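Dephospho-CoA kinase (Mycobacterium paratuberculosis, PDB 6N39) probably phosphorylates the 3'-hydroxyl of dephospho-coenzyme A with ATP, the last step of coenzyme A biosynthesis, and carries a C-terminal UPF0157 domain involved in proper folding. Local coordinates at residues G16-G21 against A162-Q167; V138-E143 against D182-P187; A323-R328 against G347-Q352. One frame throughout, in Å; residues are numbered along the deposited sequence.

Contact 1 of 3, residues G16-G21 against A162-Q167. With ACT (acetate ion), chain B.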
ATOM      1  N   GLY A  16      -0.462  -9.147 -13.157  1.00 50.98           N
ATOM      2  CA  GLY A  16      -0.110 -10.549 -13.186  1.00 44.57           C
ATOM      3  C   GLY A  16       0.576 -10.871 -14.485  1.00 49.97           C
ATOM      4  O   GLY A  16       0.418 -10.178 -15.490  1.00 48.96           O
ATOM      5  N   GLY A  17       1.371 -11.937 -14.453  1.00 47.80           N
ATOM      6  CA  GLY A  17       2.121 -12.313 -15.626  1.00 50.36           C
ATOM      7  C   GLY A  17       1.242 -12.913 -16.705  1.00 60.54           C
ATOM      8  O   GLY A  17       0.106 -13.318 -16.475  1.00 53.18           O
ATOM      9  N   ILE A  18       1.798 -12.970 -17.917  1.00 62.09           N
ATOM     10  CA  ILE A  18       1.041 -13.455 -19.065  1.00 60.97           C
ATOM     11  C   ILE A  18       0.578 -14.883 -18.810  1.00 66.11           C
ATOM     12  O   ILE A  18       1.343 -15.731 -18.332  1.00 62.17           O
ATOM     13  CB  ILE A  18       1.897 -13.332 -20.340  1.00 59.51           C
ATOM     14  CG1 ILE A  18       1.103 -13.718 -21.594  1.00 67.87           C
ATOM     15  CG2 ILE A  18       3.166 -14.176 -20.240  1.00 63.59           C
ATOM     16  CD1 ILE A  18       1.892 -13.492 -22.901  1.00 73.10           C
ATOM     17  N   GLY A  19      -0.694 -15.154 -19.104  1.00 70.28           N
ATOM     18  CA  GLY A  19      -1.250 -16.477 -18.912  1.00 68.49           C
ATOM     19  C   GLY A  19      -1.744 -16.778 -17.509  1.00 59.54           C
ATOM     20  O   GLY A  19      -2.277 -17.872 -17.277  1.00 59.67           O
ATOM     21  N   ALA A  20      -1.577 -15.857 -16.562  1.00 50.85           N
ATOM     22  CA  ALA A  20      -2.000 -16.114 -15.192  1.00 51.85           C
ATOM     23  C   ALA A  20      -3.489 -15.875 -14.977  1.00 51.88           C
ATOM     24  O   ALA A  20      -4.047 -16.399 -14.009  1.00 48.95           O
ATOM     25  CB  ALA A  20      -1.203 -15.244 -14.210  1.00 52.55           C
ATOM     26  N   GLY A  21      -4.131 -15.075 -15.827  1.00 55.51           N
ATOM     27  CA  GLY A  21      -5.565 -14.857 -15.725  1.00 58.22           C
ATOM     28  C   GLY A  21      -5.964 -13.438 -15.378  1.00 52.55           C
ATOM     29  O   GLY A  21      -7.028 -13.206 -14.797  1.00 49.55           O
ATOM     30  N   ALA A 162       9.743 -17.971 -23.350  1.00 87.61           N
ATOM     31  CA  ALA A 162      10.570 -16.769 -23.422  1.00 89.59           C
ATOM     32  C   ALA A 162       9.782 -15.532 -23.008  1.00 84.26           C
ATOM     33  O   ALA A 162      10.286 -14.681 -22.265  1.00 79.09           O
ATOM     34  CB  ALA A 162      11.139 -16.603 -24.831  1.00 90.03           C
ATOM     35  N   ARG A 163       8.542 -15.417 -23.488  1.00 85.64           N
ATOM     36  CA  ARG A 163       7.699 -14.285 -23.120  1.00 82.56           C
ATOM     37  C   ARG A 163       7.451 -14.249 -21.618  1.00 78.81           C
ATOM     38  O   ARG A 163       7.417 -13.173 -21.010  1.00 70.48           O
ATOM     39  CB  ARG A 163       6.373 -14.358 -23.880  1.00 91.26           C
ATOM     40  CG  ARG A 163       6.462 -14.017 -25.372  1.00102.74           C
ATOM     41  CD  ARG A 163       5.421 -12.968 -25.715  1.00108.52           C
ATOM     42  NE  ARG A 163       5.386 -11.943 -24.668  1.00112.69           N
ATOM     43  CZ  ARG A 163       4.376 -11.101 -24.464  1.00110.62           C
ATOM     44  NH1 ARG A 163       4.445 -10.210 -23.484  1.00104.67           N
ATOM     45  NH2 ARG A 163       3.297 -11.153 -25.233  1.00113.18           N
ATOM     46  N   ILE A 164       7.269 -15.423 -21.009  1.00 80.02           N
ATOM     47  CA  ILE A 164       7.067 -15.514 -19.566  1.00 70.59           C
ATOM     48  C   ILE A 164       8.328 -15.091 -18.828  1.00 75.52           C
ATOM     49  O   ILE A 164       8.273 -14.320 -17.862  1.00 69.60           O
ATOM     50  CB  ILE A 164       6.651 -16.946 -19.179  1.00 71.16           C
ATOM     51  CG1 ILE A 164       5.205 -17.223 -19.606  1.00 72.85           C
ATOM     52  CG2 ILE A 164       6.850 -17.178 -17.681  1.00 65.75           C
ATOM     53  CD1 ILE A 164       4.749 -18.659 -19.379  1.00 69.31           C
ATOM     54  N   ALA A 165       9.483 -15.593 -19.276  1.00 71.15           N
ATOM     55  CA  ALA A 165      10.741 -15.305 -18.597  1.00 71.55           C
ATOM     56  C   ALA A 165      11.117 -13.833 -18.691  1.00 71.73           C
ATOM     57  O   ALA A 165      11.816 -13.321 -17.811  1.00 73.22           O
ATOM     58  CB  ALA A 165      11.859 -16.174 -19.179  1.00 75.85           C
ATOM     59  N   ALA A 166      10.676 -13.138 -19.743  1.00 73.72           N
ATOM     60  CA  ALA A 166      11.064 -11.746 -19.931  1.00 74.89           C
ATOM     61  C   ALA A 166      10.337 -10.784 -18.995  1.00 68.46           C
ATOM     62  O   ALA A 166      10.680  -9.599 -18.977  1.00 69.99           O
ATOM     63  CB  ALA A 166      10.826 -11.324 -21.379  1.00 73.15           C
ATOM     64  N   GLN A 167       9.351 -11.246 -18.231  1.00 63.19           N
ATOM     65  CA  GLN A 167       8.620 -10.384 -17.318  1.00 59.21           C
ATOM     66  C   GLN A 167       9.187 -10.518 -15.907  1.00 57.30           C
ATOM     67  O   GLN A 167      10.173 -11.219 -15.669  1.00 60.40           O
ATOM     68  CB  GLN A 167       7.125 -10.722 -17.323  1.00 68.49           C
ATOM     69  CG  GLN A 167       6.443 -10.680 -18.682  1.00 73.68           C
ATOM     70  CD  GLN A 167       4.951 -10.937 -18.558  1.00 65.74           C
ATOM     71  OE1 GLN A 167       4.527 -11.890 -17.902  1.00 58.21           O
ATOM     72  NE2 GLN A 167       4.149 -10.073 -19.163  1.00 63.39           N
TER
HETATM   73  C   ACT B 501      -4.565 -12.909 -18.965  1.00 65.35           C
HETATM   74  O   ACT B 501      -3.537 -13.557 -18.603  1.00 77.02           O
HETATM   75  OXT ACT B 501      -4.679 -11.660 -19.154  1.00 61.27           O
HETATM   76  CH3 ACT B 501      -5.886 -13.748 -19.218  1.00 51.90           C

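Contact 2 of 3, residues V138-E143 against D182-P187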
ATOM      1  N   VAL A 138      -2.603 -11.685  -9.630  1.00 39.35           N
ATOM      2  CA  VAL A 138      -3.017 -13.059  -9.874  1.00 41.11           C
ATOM      3  C   VAL A 138      -1.803 -13.834 -10.359  1.00 47.37           C
ATOM      4  O   VAL A 138      -0.944 -13.287 -11.064  1.00 45.94           O
ATOM      5  CB  VAL A 138      -4.191 -13.128 -10.876  1.00 44.11           C
ATOM      6  CG1 VAL A 138      -3.815 -12.544 -12.230  1.00 44.17           C
ATOM      7  CG2 VAL A 138      -4.658 -14.543 -11.035  1.00 42.19           C
ATOM      8  N   TYR A 139      -1.692 -15.091  -9.937  1.00 40.05           N
ATOM      9  CA  TYR A 139      -0.601 -15.944 -10.390  1.00 44.44           C
ATOM     10  C   TYR A 139      -1.138 -17.350 -10.615  1.00 52.32           C
ATOM     11  O   TYR A 139      -2.282 -17.662 -10.277  1.00 49.38           O
ATOM     12  CB  TYR A 139       0.571 -15.959  -9.391  1.00 50.92           C
ATOM     13  CG  TYR A 139       0.239 -16.640  -8.081  1.00 53.64           C
ATOM     14  CD1 TYR A 139      -0.459 -15.962  -7.095  1.00 52.17           C
ATOM     15  CD2 TYR A 139       0.616 -17.967  -7.837  1.00 52.25           C
ATOM     16  CE1 TYR A 139      -0.779 -16.570  -5.895  1.00 58.71           C
ATOM     17  CE2 TYR A 139       0.302 -18.589  -6.636  1.00 54.53           C
ATOM     18  CZ  TYR A 139      -0.395 -17.877  -5.666  1.00 64.57           C
ATOM     19  OH  TYR A 139      -0.719 -18.463  -4.459  1.00 61.41           O
ATOM     20  N   ALA A 140      -0.293 -18.202 -11.192  1.00 53.92           N
ATOM     21  CA  ALA A 140      -0.665 -19.574 -11.500  1.00 54.99           C
ATOM     22  C   ALA A 140       0.600 -20.386 -11.718  1.00 64.31           C
ATOM     23  O   ALA A 140       1.641 -19.838 -12.098  1.00 62.78           O
ATOM     24  CB  ALA A 140      -1.557 -19.658 -12.745  1.00 54.34           C
ATOM     25  N   ASP A 141       0.494 -21.697 -11.481  1.00 66.12           N
ATOM     26  CA  ASP A 141       1.614 -22.599 -11.731  1.00 77.47           C
ATOM     27  C   ASP A 141       2.115 -22.425 -13.158  1.00 74.26           C
ATOM     28  O   ASP A 141       1.325 -22.254 -14.090  1.00 67.69           O
ATOM     29  CB  ASP A 141       1.209 -24.063 -11.506  1.00 89.42           C
ATOM     30  CG  ASP A 141       0.634 -24.322 -10.118  1.00 93.98           C
ATOM     31  OD1 ASP A 141      -0.208 -25.240  -9.992  1.00 94.63           O
ATOM     32  OD2 ASP A 141       1.012 -23.614  -9.161  1.00 93.73           O
ATOM     33  N   VAL A 142       3.439 -22.472 -13.325  1.00 76.69           N
ATOM     34  CA  VAL A 142       4.013 -22.227 -14.642  1.00 81.96           C
ATOM     35  C   VAL A 142       3.494 -23.235 -15.662  1.00 81.41           C
ATOM     36  O   VAL A 142       3.293 -22.893 -16.836  1.00 83.98           O
ATOM     37  CB  VAL A 142       5.554 -22.229 -14.572  1.00 87.55           C
ATOM     38  CG1 VAL A 142       6.074 -23.563 -14.046  1.00 92.07           C
ATOM     39  CG2 VAL A 142       6.143 -21.930 -15.940  1.00 86.59           C
ATOM     40  N   GLU A 143       3.247 -24.479 -15.240  1.00 75.90           N
ATOM     41  CA  GLU A 143       2.732 -25.469 -16.183  1.00 83.89           C
ATOM     42  C   GLU A 143       1.331 -25.092 -16.649  1.00 84.38           C
ATOM     43  O   GLU A 143       0.991 -25.265 -17.828  1.00 87.75           O
ATOM     44  CB  GLU A 143       2.744 -26.863 -15.552  1.00 80.28           C
ATOM     45  N   ASP A 182      -4.346 -17.002  -6.302  1.00 46.00           N
ATOM     46  CA  ASP A 182      -3.913 -18.172  -7.055  1.00 50.85           C
ATOM     47  C   ASP A 182      -4.995 -18.564  -8.056  1.00 49.61           C
ATOM     48  O   ASP A 182      -6.126 -18.873  -7.667  1.00 49.78           O
ATOM     49  CB  ASP A 182      -3.599 -19.327  -6.099  1.00 48.45           C
ATOM     50  CG  ASP A 182      -3.006 -20.553  -6.808  1.00 65.07           C
ATOM     51  OD1 ASP A 182      -2.976 -20.609  -8.056  1.00 68.37           O
ATOM     52  OD2 ASP A 182      -2.565 -21.480  -6.102  1.00 71.25           O
ATOM     53  N   ASN A 183      -4.649 -18.546  -9.343  1.00 42.61           N
ATOM     54  CA  ASN A 183      -5.581 -18.942 -10.393  1.00 47.32           C
ATOM     55  C   ASN A 183      -5.087 -20.211 -11.076  1.00 51.57           C
ATOM     56  O   ASN A 183      -5.052 -20.296 -12.308  1.00 48.74           O
ATOM     57  CB  ASN A 183      -5.773 -17.808 -11.412  1.00 44.54           C
ATOM     58  CG  ASN A 183      -6.793 -18.150 -12.498  1.00 51.69           C
ATOM     59  OD1 ASN A 183      -7.772 -18.851 -12.246  1.00 51.49           O
ATOM     60  ND2 ASN A 183      -6.547 -17.674 -13.716  1.00 45.62           N
ATOM     61  N   SER A 184      -4.703 -21.213 -10.284  1.00 60.29           N
ATOM     62  CA  SER A 184      -4.310 -22.493 -10.861  1.00 64.17           C
ATOM     63  C   SER A 184      -5.493 -23.410 -11.140  1.00 61.55           C
ATOM     64  O   SER A 184      -5.310 -24.426 -11.816  1.00 63.93           O
ATOM     65  CB  SER A 184      -3.323 -23.220  -9.942  1.00 65.73           C
ATOM     66  OG  SER A 184      -2.110 -22.501  -9.806  1.00 65.62           O
ATOM     67  N   GLY A 185      -6.685 -23.087 -10.649  1.00 57.15           N
ATOM     68  CA  GLY A 185      -7.845 -23.956 -10.743  1.00 58.26           C
ATOM     69  C   GLY A 185      -8.785 -23.590 -11.872  1.00 60.68           C
ATOM     70  O   GLY A 185      -8.379 -23.037 -12.900  1.00 61.52           O
ATOM     71  N   SER A 186     -10.065 -23.889 -11.672  1.00 56.98           N
ATOM     72  CA  SER A 186     -11.075 -23.714 -12.702  1.00 57.32           C
ATOM     73  C   SER A 186     -11.538 -22.264 -12.763  1.00 48.58           C
ATOM     74  O   SER A 186     -11.294 -21.485 -11.843  1.00 48.17           O
ATOM     75  CB  SER A 186     -12.268 -24.622 -12.420  1.00 62.32           C
ATOM     76  OG  SER A 186     -12.965 -24.186 -11.253  1.00 58.53           O
ATOM     77  N   PRO A 187     -12.201 -21.873 -13.854  1.00 55.48           N
ATOM     78  CA  PRO A 187     -12.797 -20.524 -13.906  1.00 50.95           C
ATOM     79  C   PRO A 187     -13.826 -20.244 -12.817  1.00 51.95           C
ATOM     80  O   PRO A 187     -13.844 -19.132 -12.256  1.00 46.20           O
ATOM     81  CB  PRO A 187     -13.427 -20.499 -15.305  1.00 49.89           C
ATOM     82  CG  PRO A 187     -12.508 -21.370 -16.116  1.00 55.14           C
ATOM     83  CD  PRO A 187     -12.132 -22.497 -15.189  1.00 58.55           C
TER

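Contact 3 of 3, residues A323-R328 against G347-Q352. With ACT (acetate ion), chain E.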
ATOM      1  N   ALA A 323       2.731  21.208  24.758  1.00 31.80           N
ATOM      2  CA  ALA A 323       2.435  21.309  23.329  1.00 37.89           C
ATOM      3  C   ALA A 323       3.325  20.398  22.494  1.00 36.59           C
ATOM      4  O   ALA A 323       2.927  19.972  21.400  1.00 34.20           O
ATOM      5  CB  ALA A 323       2.575  22.757  22.861  1.00 41.90           C
ATOM      6  N   LEU A 324       4.519  20.072  22.984  1.00 35.06           N
ATOM      7  CA  LEU A 324       5.428  19.245  22.190  1.00 30.33           C
ATOM      8  C   LEU A 324       5.009  17.787  22.125  1.00 36.72           C
ATOM      9  O   LEU A 324       5.676  17.004  21.422  1.00 33.18           O
ATOM     10  CB  LEU A 324       6.855  19.353  22.749  1.00 33.93           C
ATOM     11  CG  LEU A 324       7.462  20.755  22.669  1.00 40.89           C
ATOM     12  CD1 LEU A 324       8.880  20.784  23.221  1.00 40.77           C
ATOM     13  CD2 LEU A 324       7.429  21.262  21.222  1.00 35.54           C
ATOM     14  N   TRP A 325       3.953  17.383  22.841  1.00 33.01           N
ATOM     15  CA  TRP A 325       3.464  16.016  22.737  1.00 31.30           C
ATOM     16  C   TRP A 325       2.323  15.870  21.732  1.00 34.44           C
ATOM     17  O   TRP A 325       1.802  14.761  21.564  1.00 34.16           O
ATOM     18  CB  TRP A 325       3.030  15.490  24.120  1.00 30.92           C
ATOM     19  CG  TRP A 325       4.198  15.244  25.037  1.00 34.21           C
ATOM     20  CD1 TRP A 325       4.641  16.058  26.047  1.00 33.42           C
ATOM     21  CD2 TRP A 325       5.087  14.120  25.005  1.00 27.84           C
ATOM     22  NE1 TRP A 325       5.743  15.499  26.647  1.00 36.36           N
ATOM     23  CE2 TRP A 325       6.047  14.318  26.017  1.00 36.32           C
ATOM     24  CE3 TRP A 325       5.178  12.975  24.194  1.00 33.90           C
ATOM     25  CZ2 TRP A 325       7.077  13.399  26.269  1.00 35.45           C
ATOM     26  CZ3 TRP A 325       6.202  12.059  24.442  1.00 35.54           C
ATOM     27  CH2 TRP A 325       7.139  12.282  25.472  1.00 34.32           C
ATOM     28  N   HIS A 326       1.943  16.940  21.033  1.00 30.55           N
ATOM     29  CA  HIS A 326       0.840  16.831  20.081  1.00 28.63           C
ATOM     30  C   HIS A 326       1.272  16.073  18.831  1.00 29.66           C
ATOM     31  O   HIS A 326       2.464  15.942  18.532  1.00 30.54           O
ATOM     32  CB  HIS A 326       0.309  18.211  19.695  1.00 29.71           C
ATOM     33  CG  HIS A 326      -0.435  18.889  20.801  1.00 36.56           C
ATOM     34  ND1 HIS A 326      -1.574  19.631  20.584  1.00 43.36           N
ATOM     35  CD2 HIS A 326      -0.223  18.907  22.139  1.00 43.29           C
ATOM     36  CE1 HIS A 326      -2.021  20.096  21.736  1.00 47.19           C
ATOM     37  NE2 HIS A 326      -1.220  19.669  22.697  1.00 43.72           N
ATOM     38  N   LYS A 327       0.273  15.554  18.110  1.00 28.25           N
ATOM     39  CA  LYS A 327       0.477  14.745  16.913  1.00 29.54           C
ATOM     40  C   LYS A 327      -0.838  14.664  16.144  1.00 30.98           C
ATOM     41  O   LYS A 327      -1.870  15.216  16.559  1.00 30.04           O
ATOM     42  CB  LYS A 327       0.978  13.339  17.284  1.00 29.48           C
ATOM     43  CG  LYS A 327      -0.083  12.467  17.981  1.00 32.67           C
ATOM     44  CD  LYS A 327       0.420  11.017  18.174  1.00 36.61           C
ATOM     45  CE  LYS A 327      -0.712  10.059  18.549  1.00 35.26           C
ATOM     46  NZ  LYS A 327      -0.210   8.658  18.709  1.00 35.39           N
ATOM     47  N   ARG A 328      -0.795  13.973  15.006  1.00 30.38           N
ATOM     48  CA  ARG A 328      -2.012  13.457  14.386  1.00 30.26           C
ATOM     49  C   ARG A 328      -1.869  11.942  14.251  1.00 30.31           C
ATOM     50  O   ARG A 328      -0.766  11.400  14.351  1.00 30.06           O
ATOM     51  CB  ARG A 328      -2.293  14.105  13.004  1.00 27.13           C
ATOM     52  CG  ARG A 328      -2.331  15.646  12.992  1.00 27.97           C
ATOM     53  CD  ARG A 328      -3.524  16.248  13.739  1.00 26.12           C
ATOM     54  NE  ARG A 328      -3.522  17.728  13.714  1.00 31.45           N
ATOM     55  CZ  ARG A 328      -3.172  18.532  14.726  1.00 38.15           C
ATOM     56  NH1 ARG A 328      -2.784  18.037  15.904  1.00 29.09           N
ATOM     57  NH2 ARG A 328      -3.235  19.854  14.577  1.00 31.92           N
ATOM     58  N   GLY A 347      11.960  16.061  15.658  1.00 32.75           N
ATOM     59  CA  GLY A 347      12.663  16.464  16.857  1.00 33.70           C
ATOM     60  C   GLY A 347      11.826  16.490  18.131  1.00 35.28           C
ATOM     61  O   GLY A 347      12.392  16.478  19.226  1.00 34.90           O
ATOM     62  N   TRP A 348      10.500  16.531  18.029  1.00 33.65           N
ATOM     63  CA  TRP A 348       9.677  16.536  19.236  1.00 39.31           C
ATOM     64  C   TRP A 348       9.801  15.202  19.978  1.00 35.00           C
ATOM     65  O   TRP A 348      10.097  14.171  19.369  1.00 31.82           O
ATOM     66  CB  TRP A 348       8.218  16.803  18.888  1.00 30.23           C
ATOM     67  CG  TRP A 348       7.945  18.233  18.467  1.00 35.48           C
ATOM     68  CD1 TRP A 348       8.868  19.200  18.122  1.00 34.14           C
ATOM     69  CD2 TRP A 348       6.657  18.829  18.300  1.00 31.23           C
ATOM     70  NE1 TRP A 348       8.219  20.367  17.773  1.00 34.47           N
ATOM     71  CE2 TRP A 348       6.863  20.163  17.868  1.00 33.57           C
ATOM     72  CE3 TRP A 348       5.344  18.364  18.477  1.00 33.96           C
ATOM     73  CZ2 TRP A 348       5.802  21.044  17.628  1.00 35.14           C
ATOM     74  CZ3 TRP A 348       4.283  19.241  18.223  1.00 32.92           C
ATOM     75  CH2 TRP A 348       4.522  20.567  17.804  1.00 32.86           C
ATOM     76  N   PRO A 349       9.546  15.195  21.292  1.00 29.42           N
ATOM     77  CA  PRO A 349       9.819  13.974  22.081  1.00 35.41           C
ATOM     78  C   PRO A 349       9.092  12.720  21.602  1.00 32.38           C
ATOM     79  O   PRO A 349       9.691  11.636  21.621  1.00 32.73           O
ATOM     80  CB  PRO A 349       9.391  14.367  23.508  1.00 30.74           C
ATOM     81  CG  PRO A 349       8.568  15.623  23.346  1.00 42.53           C
ATOM     82  CD  PRO A 349       9.091  16.315  22.130  1.00 33.62           C
ATOM     83  N   GLY A 350       7.823  12.810  21.192  1.00 33.62           N
ATOM     84  CA  GLY A 350       7.141  11.603  20.727  1.00 29.93           C
ATOM     85  C   GLY A 350       7.727  11.060  19.430  1.00 28.54           C
ATOM     86  O   GLY A 350       7.845   9.838  19.241  1.00 32.29           O
ATOM     87  N   GLN A 351       8.104  11.966  18.523  1.00 30.39           N
ATOM     88  CA  GLN A 351       8.789  11.592  17.279  1.00 28.68           C
ATOM     89  C   GLN A 351      10.105  10.869  17.553  1.00 33.33           C
ATOM     90  O   GLN A 351      10.447   9.886  16.881  1.00 30.27           O
ATOM     91  CB  GLN A 351       9.022  12.862  16.447  1.00 28.22           C
ATOM     92  CG  GLN A 351       9.545  12.649  15.014  1.00 31.75           C
ATOM     93  CD  GLN A 351      11.066  12.604  14.951  1.00 37.92           C
ATOM     94  OE1 GLN A 351      11.750  13.152  15.821  1.00 31.62           O
ATOM     95  NE2 GLN A 351      11.602  11.966  13.911  1.00 30.11           N
ATOM     96  N   GLN A 352      10.867  11.344  18.537  1.00 32.97           N
ATOM     97  CA  GLN A 352      12.145  10.699  18.838  1.00 33.52           C
ATOM     98  C   GLN A 352      11.930   9.353  19.520  1.00 32.22           C
ATOM     99  O   GLN A 352      12.572   8.356  19.166  1.00 32.18           O
ATOM    100  CB  GLN A 352      12.982  11.629  19.713  1.00 34.25           C
ATOM    101  CG  GLN A 352      13.260  12.971  19.041  1.00 35.39           C
ATOM    102  CD  GLN A 352      14.550  12.940  18.274  1.00 40.12           C
ATOM    103  OE1 GLN A 352      15.610  12.752  18.865  1.00 39.45           O
ATOM    104  NE2 GLN A 352      14.477  13.102  16.943  1.00 35.87           N
TER
HETATM  105  C   ACT E 504      -2.517  21.234  17.643  1.00 48.32           C
HETATM  106  O   ACT E 504      -2.593  20.039  18.074  1.00 36.87           O
HETATM  107  OXT ACT E 504      -2.696  21.670  16.459  1.00 44.09           O
HETATM  108  CH3 ACT E 504      -2.133  22.326  18.737  1.00 49.12           C
HETATM  109  O   HOH W   1       5.973  14.651  20.050  1.00 29.45           O

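Contact 1 of 3, residues G16-G21 against A162-Q167
I18 reaches from the loop 16-21 to R163, I164 and Q167, its two branches meeting different partners. CG1 is anti to the backbone N (chi1 -175°), and with chi2 also anti (175°) the extended branch puts I18 CD1 over one face of the R163 guanidinium, toward its rim, 3.6 Å from R163 NH2. The short branch turns to helix 157-165 itself, and I18 CG2 packs 3.7 Å from I164 CG1. Both side chains cross that of I18 at about a right angle.

Q167 comes across I18 in the same way, but its tip goes to the backbone. Q167 OE1 accepts from I18 N at 2.9 Å in a nearly straight bond (167°), the N-H arriving in the carbonyl plane on a lone pair. The same oxygen lies 3.3 Å from CA of G17, the residue before I18. From G17 to A20 the chain makes a type II turn.

Just past it, at the N-cap position, G21 N donates to an oxygen of an acetate, probably a crystallisation ion; S23 N also bonds the acetate, G19 N weakly. Such an anion nest is characteristic of the P-loop (Walker A motif), consistent with the predicted ATP site; the acetate probably sits where a phosphate would bind.

Contact 2 of 3, residues V138-E143 against D182-P187
S184 OG is gripped from both segments: it receives D141 N at 3.2 Å and gives its own hydrogen to D182 OD1 at 2.7 Å, on the syn lone pair of that carboxylate. A weak bond from S184 N reaches the same carboxylate oxygen. The D141 carboxylate comes close as well, with D141 CG 3.3 Å from S184 OG, although its side chain makes no bond to cap the helix that follows. Y139 O accepts the shortest bond across this contact, 2.7 Å from N183 N and almost straight at 170°.

In Y139, CG stands between the backbone N and the carbonyl carbon (chi1 68°), and the ring lies against D182. D182 CA lies over one face, 3.9 Å from the ring centroid, in a CH-pi contact, and D182 CB touches the hydroxyl end at 3.4 Å from Y139 OH. Ring and carboxylate planes are 23° apart; the ring also stacks with W180. V138 and N183 point the same way side by side, V138 CG2 3.5 Å from N183 CB, and N183 ND2 donates to A20 O.

Y139 and D182 form a parallel bridge between strand 135-139 and the outermost strand 179-182, just where both segments leave the sheet for helices 142-153 and 187-210.

Contact 3 of 3, residues A323-R328 against G347-Q352
W348 and W325 each offer one face to the opposite segment. Over the indole of W348 sits L324 CD2, offset toward the rim and 3.7 Å from the centroid of the five-membered ring, in a CH-pi contact that brings the two side chains across each other at about a right angle. At the edge of the same indole, near its plane, lies H326 O, while L324 O comes within 3.3 Å of W348 CE3; Y316 meets W348 edge-to-face. The W325 ring is met by the P349 pyrrolidine: P349 CG stands over the centre, and P349 CB is 3.6 Å from W325 CH2. P349 CD also packs 3.8 Å from L324 CB.

Polar linkage is left to one water, which donates to L324 O at 2.7 Å and accepts from G350 N at 2.8 Å, joining the 3-10 turn to the first turn of the helix. Within 323-328, H326 ND1 donates to acetate O at 2.7 Å, R328 NH1 joins it there, and R328 NH2 takes acetate OXT; this ion probably comes from the crystallisation liquor. R328 NE pairs with D283.

Within the UPF0157 region, the contact sets the turn leading into edge strand 328-331 against the start of helix 349-363. L279 of helix 279-284 touches W348, and Y401 of helix 386-411 packs on P349.

Contacts 1 and 2 belong to the kinase part and touch one another: the A20-N183 bond ties them, and V138 packs on the loop 16-21. Their segments alternate along the chain, and helix 142-153 begins in contact 2 and touches contact 1. Contact 3 lies in the UPF0157 region, its centre about 48 Å from those of the other two and on the opposite side of the chain's centre. Contact 1 is a surface contact, whereas the other two are partly buried. Direct hydrogen bonds cross contacts 1 and 2, at a P-loop and a sheet edge; contact 3 relies on ring packing and a water bridge.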